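Local coordinates for protein Exo beta-1,2-glucooligosaccharide sophorohydrolase (non-reducing end) (Parabacteroides distasonis ATCC 8503, PDB 5Z06) that hydrolyses linear beta-1,2-glucans and beta-1,2-glucooligosaccharides of four or more glucose units from the non-reducing end, releasing sophorose, at residues K360-I372 with G377-D391. Residues are numbered along the deposited sequence; the frame is centred on the assembly and turned at random.
Sequences KADKFHGAVSHFI and GKTVAFFGPKDNGGD
With chi1 at -58°, F371 holds its CG opposite its own carbonyl carbon, which places the ring between F382 on one face and H370 on the other, its edge toward F383; F382, whose CG lies anti to the backbone N, turns its edge onto F371. F371 in turn directs its own edge at the face of F383, with CE2 over the ring centre and planes 74° apart, so the three phenylalanines form two successive T-shaped pairs. H370 completes this aromatic cluster through CD2. Its ND1 is 2.6 Å from a water that donates to OD2 of both D387 and D391, tying the imidazole to two carboxylates indirectly.

At the other end, D362 is gripped three ways: its N donates to G377 O (2.9 Å), OD1 takes K378 NZ on the syn side in a salt bridge (2.8 Å), and OD2 receives T379 N (3.0 Å) from above the carboxylate plane. Between these ends, T379 OG1 donates to S369 OG (2.7 Å), which in turn donates a hydrogen bond to F371 O. V380 N reaches that same oxygen from the opposite face of the carbonyl plane, so two donors fix it. F364 lays its ring against G389, whose CA sits 3.5 Å from the ring centroid and 6° off the normal, a CH-pi contact.

The contact forms an inter-helix connection of the (alpha/alpha)6-barrel of GH144, from helix 344-360 to helix 392-408, whose N-terminus the D391 side chain caps at E394. Strand 320-322 pairs with 371-373 and touches F371, V380 and F382, while strand 447-448 pairs with 390-391 and meets F364 through W448.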
# COMPACT_ATOMS: atom_id res chain seq x y z
N LYS A 360 -8.22 -25.15 -4.20
CA LYS A 360 -7.38 -25.47 -5.33
C LYS A 360 -5.96 -24.94 -5.22
O LYS A 360 -5.11 -25.39 -5.96
CB LYS A 360 -8.00 -24.92 -6.60
CG LYS A 360 -9.32 -25.59 -6.95
CD LYS A 360 -9.87 -25.09 -8.28
CE LYS A 360 -10.19 -23.60 -8.25
NZ LYS A 360 -11.04 -23.15 -9.39
N ALA A 361 -5.69 -23.97 -4.36
CA ALA A 361 -4.37 -23.40 -4.30
C ALA A 361 -3.32 -24.43 -3.85
O ALA A 361 -3.65 -25.36 -3.09
CB ALA A 361 -4.36 -22.21 -3.36
N ASP A 362 -2.08 -24.28 -4.32
CA ASP A 362 -0.96 -25.10 -3.81
C ASP A 362 -0.94 -25.10 -2.28
O ASP A 362 -1.10 -24.04 -1.64
CB ASP A 362 0.41 -24.56 -4.26
CG ASP A 362 0.63 -24.64 -5.75
OD1 ASP A 362 -0.04 -25.47 -6.42
OD2 ASP A 362 1.50 -23.86 -6.23
N LYS A 363 -0.75 -26.29 -1.72
CA LYS A 363 -0.53 -26.45 -0.30
C LYS A 363 0.88 -26.96 -0.10
O LYS A 363 1.47 -27.58 -0.99
CB LYS A 363 -1.49 -27.46 0.32
CG LYS A 363 -2.95 -27.17 0.07
CD LYS A 363 -3.31 -25.73 0.38
CE LYS A 363 -4.80 -25.55 0.35
NZ LYS A 363 -5.34 -25.96 -0.97
N PHE A 364 1.40 -26.67 1.08
CA PHE A 364 2.76 -27.03 1.48
C PHE A 364 2.62 -27.55 2.88
O PHE A 364 2.60 -26.78 3.85
CB PHE A 364 3.66 -25.81 1.35
CG PHE A 364 3.65 -25.23 -0.03
CD1 PHE A 364 4.40 -25.83 -1.05
CD2 PHE A 364 2.83 -24.13 -0.33
CE1 PHE A 364 4.37 -25.31 -2.34
CE2 PHE A 364 2.79 -23.62 -1.61
CZ PHE A 364 3.55 -24.20 -2.62
N HIS A 365 2.41 -28.86 2.96
CA HIS A 365 1.91 -29.52 4.16
C HIS A 365 0.66 -28.79 4.71
O HIS A 365 0.54 -28.42 5.89
CB HIS A 365 3.06 -29.70 5.16
CG HIS A 365 4.02 -30.76 4.71
ND1 HIS A 365 3.80 -32.10 4.93
CD2 HIS A 365 5.13 -30.68 3.95
CE1 HIS A 365 4.77 -32.80 4.39
NE2 HIS A 365 5.59 -31.97 3.78
N GLY A 366 -0.27 -28.55 3.78
CA GLY A 366 -1.54 -27.91 4.11
C GLY A 366 -1.49 -26.41 4.31
O GLY A 366 -2.55 -25.75 4.27
N ALA A 367 -0.30 -25.85 4.50
CA ALA A 367 -0.13 -24.41 4.61
C ALA A 367 -0.15 -23.83 3.22
O ALA A 367 0.02 -24.54 2.23
CB ALA A 367 1.17 -24.06 5.31
N VAL A 368 -0.34 -22.52 3.16
CA VAL A 368 -0.27 -21.81 1.90
C VAL A 368 1.00 -21.01 1.86
O VAL A 368 1.62 -20.71 2.88
CB VAL A 368 -1.49 -20.87 1.65
CG1 VAL A 368 -2.77 -21.67 1.51
CG2 VAL A 368 -1.64 -19.81 2.75
N SER A 369 1.38 -20.65 0.65
CA SER A 369 2.44 -19.69 0.43
C SER A 369 1.94 -18.27 0.71
O SER A 369 0.74 -18.01 0.81
CB SER A 369 2.90 -19.75 -1.01
OG SER A 369 1.83 -19.50 -1.89
N HIS A 370 2.90 -17.36 0.81
CA HIS A 370 2.64 -15.97 1.02
C HIS A 370 1.87 -15.41 -0.16
O HIS A 370 0.90 -14.70 0.01
CB HIS A 370 3.97 -15.24 1.12
CG HIS A 370 3.87 -13.83 1.60
ND1 HIS A 370 4.92 -13.21 2.24
CD2 HIS A 370 2.86 -12.92 1.55
CE1 HIS A 370 4.57 -11.97 2.54
NE2 HIS A 370 3.33 -11.77 2.15
N PHE A 371 2.36 -15.73 -1.36
CA PHE A 371 1.80 -15.21 -2.57
C PHE A 371 1.31 -16.33 -3.44
O PHE A 371 1.97 -17.37 -3.58
CB PHE A 371 2.84 -14.40 -3.28
CG PHE A 371 3.34 -13.28 -2.45
CD1 PHE A 371 2.54 -12.15 -2.25
CD2 PHE A 371 4.60 -13.33 -1.86
CE1 PHE A 371 3.00 -11.09 -1.47
CE2 PHE A 371 5.07 -12.27 -1.10
CZ PHE A 371 4.27 -11.14 -0.91
N ILE A 372 0.13 -16.12 -4.00
CA ILE A 372 -0.47 -17.04 -4.94
C ILE A 372 -0.97 -16.23 -6.13
O ILE A 372 -1.42 -15.08 -5.99
CB ILE A 372 -1.63 -17.80 -4.31
CG1 ILE A 372 -1.24 -18.30 -2.90
CG2 ILE A 372 -2.04 -18.94 -5.22
CD1 ILE A 372 -2.38 -18.95 -2.12
N GLY A 377 -3.94 -20.48 -8.82
CA GLY A 377 -3.72 -21.21 -7.58
C GLY A 377 -2.25 -21.53 -7.34
O GLY A 377 -1.91 -22.19 -6.34
N LYS A 378 -1.36 -21.06 -8.22
CA LYS A 378 0.06 -21.40 -8.15
C LYS A 378 0.76 -20.36 -7.30
O LYS A 378 0.53 -19.15 -7.43
CB LYS A 378 0.72 -21.46 -9.54
CG LYS A 378 0.16 -22.51 -10.51
CD LYS A 378 0.12 -23.92 -9.93
CE LYS A 378 1.50 -24.38 -9.46
NZ LYS A 378 1.41 -25.70 -8.79
N THR A 379 1.64 -20.85 -6.44
CA THR A 379 2.50 -20.01 -5.64
C THR A 379 3.36 -19.12 -6.52
O THR A 379 3.78 -19.51 -7.60
CB THR A 379 3.33 -20.89 -4.72
OG1 THR A 379 2.45 -21.41 -3.72
CG2 THR A 379 4.52 -20.14 -4.05
N VAL A 380 3.55 -17.89 -6.07
CA VAL A 380 4.41 -16.94 -6.72
C VAL A 380 5.55 -16.72 -5.74
O VAL A 380 5.31 -16.40 -4.59
CB VAL A 380 3.68 -15.60 -7.02
CG1 VAL A 380 4.63 -14.57 -7.64
CG2 VAL A 380 2.48 -15.85 -7.93
N ALA A 381 6.78 -16.90 -6.21
CA ALA A 381 7.97 -16.73 -5.40
C ALA A 381 8.39 -15.26 -5.47
O ALA A 381 9.50 -14.90 -5.87
CB ALA A 381 9.06 -17.67 -5.88
N PHE A 382 7.48 -14.40 -5.00
CA PHE A 382 7.62 -12.97 -5.13
C PHE A 382 8.83 -12.42 -4.37
O PHE A 382 9.47 -11.51 -4.85
CB PHE A 382 6.36 -12.28 -4.64
CG PHE A 382 6.34 -10.80 -4.87
CD1 PHE A 382 6.41 -10.29 -6.16
CD2 PHE A 382 6.25 -9.92 -3.80
CE1 PHE A 382 6.39 -8.93 -6.38
CE2 PHE A 382 6.23 -8.56 -4.01
CZ PHE A 382 6.30 -8.06 -5.31
N PHE A 383 9.11 -12.98 -3.20
CA PHE A 383 10.25 -12.56 -2.38
C PHE A 383 11.58 -13.24 -2.73
O PHE A 383 12.60 -12.98 -2.07
CB PHE A 383 9.96 -12.78 -0.89
CG PHE A 383 8.98 -11.81 -0.30
CD1 PHE A 383 8.52 -10.68 -0.99
CD2 PHE A 383 8.59 -11.98 1.01
CE1 PHE A 383 7.66 -9.80 -0.40
CE2 PHE A 383 7.73 -11.10 1.61
CZ PHE A 383 7.26 -10.01 0.90
N GLY A 384 11.57 -14.08 -3.74
CA GLY A 384 12.76 -14.73 -4.22
C GLY A 384 12.52 -16.21 -4.34
O GLY A 384 11.55 -16.73 -3.78
N PRO A 385 13.42 -16.90 -5.06
CA PRO A 385 13.24 -18.33 -5.38
C PRO A 385 13.26 -19.26 -4.16
O PRO A 385 12.76 -20.36 -4.24
CB PRO A 385 14.41 -18.61 -6.34
CG PRO A 385 15.49 -17.65 -5.89
CD PRO A 385 14.73 -16.39 -5.52
N LYS A 386 13.79 -18.82 -3.03
CA LYS A 386 13.73 -19.63 -1.81
C LYS A 386 12.34 -19.64 -1.19
O LYS A 386 11.95 -20.63 -0.56
CB LYS A 386 14.75 -19.13 -0.79
CG LYS A 386 16.18 -19.21 -1.30
CD LYS A 386 17.18 -18.75 -0.27
CE LYS A 386 18.58 -18.98 -0.80
NZ LYS A 386 19.55 -18.37 0.13
N ASP A 387 11.58 -18.57 -1.39
CA ASP A 387 10.30 -18.45 -0.74
C ASP A 387 9.23 -18.86 -1.70
O ASP A 387 8.38 -18.06 -2.12
CB ASP A 387 10.04 -17.03 -0.20
CG ASP A 387 8.72 -16.93 0.55
OD1 ASP A 387 8.22 -17.97 1.04
OD2 ASP A 387 8.18 -15.81 0.61
N ASN A 388 9.26 -20.14 -2.02
CA ASN A 388 8.44 -20.69 -3.10
C ASN A 388 7.50 -21.77 -2.60
O ASN A 388 7.00 -22.56 -3.38
CB ASN A 388 9.36 -21.20 -4.19
CG ASN A 388 10.05 -22.50 -3.82
OD1 ASN A 388 10.33 -22.76 -2.63
ND2 ASN A 388 10.28 -23.35 -4.82
N GLY A 389 7.27 -21.80 -1.29
CA GLY A 389 6.48 -22.84 -0.67
C GLY A 389 5.68 -22.25 0.46
O GLY A 389 5.23 -21.10 0.36
N GLY A 390 5.49 -23.02 1.53
CA GLY A 390 4.69 -22.54 2.64
C GLY A 390 5.29 -21.34 3.38
O GLY A 390 6.51 -21.23 3.57
N ASP A 391 4.41 -20.41 3.74
CA ASP A 391 4.70 -19.35 4.69
C ASP A 391 3.71 -19.51 5.82
O ASP A 391 2.51 -19.19 5.69
CB ASP A 391 4.56 -18.00 4.04
CG ASP A 391 4.95 -16.88 4.96
OD1 ASP A 391 4.60 -16.92 6.17
OD2 ASP A 391 5.60 -15.93 4.46
O HOH W 1 6.98 -14.76 2.54
O HOH W 2 5.67 -18.44 0.45
O HOH W 3 4.94 -16.97 -2.02